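Local coordinates for ferredoxin (Rhodopseudomonas palustris, PDB 4LTU), which carries a [2Fe-2S] cluster and probably shuttles single electrons between redox partners, as adrenodoxin and putidaredoxin do, at residues A66-L71 with S83-Q88. Sequence-based numbering, arbitrary orientation.
Sequences ANEDDL and SRLSCQ. With FES (Fe2/s2 (inorganic) cluster), chain C.
Glu68 reaches from helix 66-72 to the edge strand 83-85, where its carboxylate meets Arg84, the backbone of Leu85 and the flank of Gln88. Its CG stands anti to the backbone N (chi1 179°) and the chain stays extended beyond, which carries the acid from the helix to the strand. There OE2 is gripped twice: Leu85 N donates an almost straight hydrogen bond of 2.8 Å to Glu68 OE2 from above the carboxylate plane, while Arg84 NE comes from the opposite face, on the syn side, and closes a salt bridge of 2.6 Å to the same oxygen. The guanidinium, folded back by bends at chi2 and chi3, lies 57° from the carboxylate plane. Glu68 OE1 sits 2.9 Å from Arg84 NH2, and 3.4 Å from the CB of Gln88. Nearer the helix, Glu68 CG rests against Leu85 CD1 at 3.7 Å. An alanine in place of Glu68 would probably leave the Arg84 guanidinium without its counter-charge and the Leu85 N-H without its acceptor. One turn on, Leu71 adds to the apolar contact, its CD1 meeting Leu85 CD1 with the two side chains crossing at about a right angle. Beyond Leu85, Cys87 SG binds one cluster iron at 2.1 Å and accepts a hydrogen bond from Gln88 NE2; Cys49, which Leu85 also touches, is a further ligand of the cluster. A buried carboxylate held by a cation and a backbone N-H is likely to stay ionised, and it ties the helix to the strand leading into the cluster ligand Cys87.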
loop_
_atom_site.group_PDB
_atom_site.type_symbol
_atom_site.label_atom_id
_atom_site.label_comp_id
_atom_site.label_asym_id
_atom_site.label_seq_id
_atom_site.Cartn_x
_atom_site.Cartn_y
_atom_site.Cartn_z
ATOM N N ALA A 66 5.315 4.537 14.881
ATOM C CA ALA A 66 4.824 5.806 15.380
ATOM C C ALA A 66 4.752 6.842 14.256
ATOM O O ALA A 66 3.756 7.576 14.137
ATOM C CB ALA A 66 5.694 6.286 16.496
ATOM N N ASN A 67 5.801 6.880 13.438
ATOM C CA ASN A 67 5.866 7.776 12.269
ATOM C C ASN A 67 4.761 7.509 11.223
ATOM O O ASN A 67 3.978 8.404 10.887
ATOM C CB ASN A 67 7.262 7.710 11.628
ATOM C CG ASN A 67 7.367 8.554 10.370
ATOM O OD1 ASN A 67 6.978 9.719 10.366
ATOM N ND2 ASN A 67 7.909 7.977 9.302
ATOM N N GLU A 68 4.667 6.274 10.733
ATOM C CA GLU A 68 3.593 5.933 9.795
ATOM C C GLU A 68 2.228 6.235 10.382
ATOM O O GLU A 68 1.330 6.684 9.641
ATOM C CB GLU A 68 3.630 4.466 9.403
ATOM C CG GLU A 68 2.499 4.072 8.432
ATOM C CD GLU A 68 2.662 2.674 7.881
ATOM O OE1 GLU A 68 3.726 2.053 8.097
ATOM O OE2 GLU A 68 1.715 2.181 7.253
ATOM N N ASP A 69 2.057 5.981 11.680
ATOM C CA ASP A 69 0.765 6.258 12.344
ATOM C C ASP A 69 0.356 7.727 12.325
ATOM O O ASP A 69 -0.807 8.058 12.095
ATOM C CB ASP A 69 0.747 5.762 13.785
ATOM C CG ASP A 69 -0.591 5.962 14.449
ATOM O OD1 ASP A 69 -1.566 5.263 14.033
ATOM O OD2 ASP A 69 -0.665 6.807 15.397
ATOM N N ASP A 70 1.298 8.626 12.577
ATOM C CA ASP A 70 0.952 10.046 12.471
ATOM C C ASP A 70 0.814 10.515 11.026
ATOM O O ASP A 70 -0.052 11.335 10.720
ATOM C CB ASP A 70 1.910 10.935 13.231
ATOM C CG ASP A 70 1.458 12.381 13.234
ATOM O OD1 ASP A 70 0.415 12.689 13.881
ATOM O OD2 ASP A 70 2.139 13.199 12.568
ATOM N N LEU A 71 1.656 10.002 10.133
ATOM C CA LEU A 71 1.426 10.246 8.703
ATOM C C LEU A 71 0.005 9.854 8.281
ATOM O O LEU A 71 -0.663 10.577 7.549
ATOM C CB LEU A 71 2.468 9.521 7.839
ATOM C CG LEU A 71 3.830 10.233 7.819
ATOM C CD1 LEU A 71 4.854 9.382 7.094
ATOM C CD2 LEU A 71 3.719 11.684 7.223
ATOM N N SER A 83 -5.777 0.797 7.118
ATOM C CA SER A 83 -4.923 1.737 6.384
ATOM C C SER A 83 -3.413 1.490 6.592
ATOM O O SER A 83 -2.964 1.196 7.693
ATOM C CB SER A 83 -5.311 3.175 6.759
ATOM O OG SER A 83 -6.518 3.568 6.112
ATOM N N ARG A 84 -2.646 1.561 5.511
ATOM C CA ARG A 84 -1.184 1.472 5.563
ATOM C C ARG A 84 -0.586 2.421 4.509
ATOM O O ARG A 84 -1.261 2.810 3.555
ATOM C CB ARG A 84 -0.676 0.045 5.277
ATOM C CG ARG A 84 -0.832 -1.038 6.373
ATOM C CD ARG A 84 -0.080 -0.735 7.649
ATOM N NE ARG A 84 1.286 -0.387 7.308
ATOM C CZ ARG A 84 2.353 -1.155 7.506
ATOM N NH1 ARG A 84 2.260 -2.341 8.108
ATOM N NH2 ARG A 84 3.531 -0.706 7.107
ATOM N N LEU A 85 0.678 2.783 4.703
ATOM C CA LEU A 85 1.484 3.458 3.688
ATOM C C LEU A 85 2.208 2.369 2.941
ATOM O O LEU A 85 3.033 1.671 3.514
ATOM C CB LEU A 85 2.509 4.398 4.329
ATOM C CG LEU A 85 1.928 5.665 4.958
ATOM C CD1 LEU A 85 3.018 6.415 5.644
ATOM C CD2 LEU A 85 1.289 6.504 3.850
ATOM N N SER A 86 1.856 2.232 1.669
ATOM C CA SER A 86 2.337 1.171 0.815
ATOM C C SER A 86 3.838 1.166 0.570
ATOM O O SER A 86 4.389 0.124 0.233
ATOM C CB SER A 86 1.602 1.197 -0.525
ATOM O OG SER A 86 1.963 2.349 -1.252
ATOM N N CYS A 87 4.508 2.301 0.726
ATOM C CA CYS A 87 5.976 2.316 0.607
ATOM C C CYS A 87 6.628 1.714 1.876
ATOM O O CYS A 87 7.794 1.323 1.855
ATOM C CB CYS A 87 6.498 3.733 0.323
ATOM S SG CYS A 87 6.226 4.948 1.664
ATOM N N GLN A 88 5.858 1.635 2.964
ATOM C CA GLN A 88 6.329 1.002 4.199
ATOM C C GLN A 88 5.946 -0.503 4.320
ATOM O O GLN A 88 6.174 -1.121 5.358
ATOM C CB GLN A 88 5.830 1.780 5.431
ATOM C CG GLN A 88 6.119 3.266 5.403
ATOM C CD GLN A 88 7.573 3.571 5.266
ATOM O OE1 GLN A 88 8.348 3.311 6.184
ATOM N NE2 GLN A 88 7.975 4.100 4.103
HETATM FE FE1 FES C . 5.577 9.316 0.710
HETATM FE FE2 FES C . 4.902 6.461 0.973
HETATM S S1 FES C . 5.098 8.097 2.432
HETATM S S2 FES C . 5.302 7.693 -0.763
#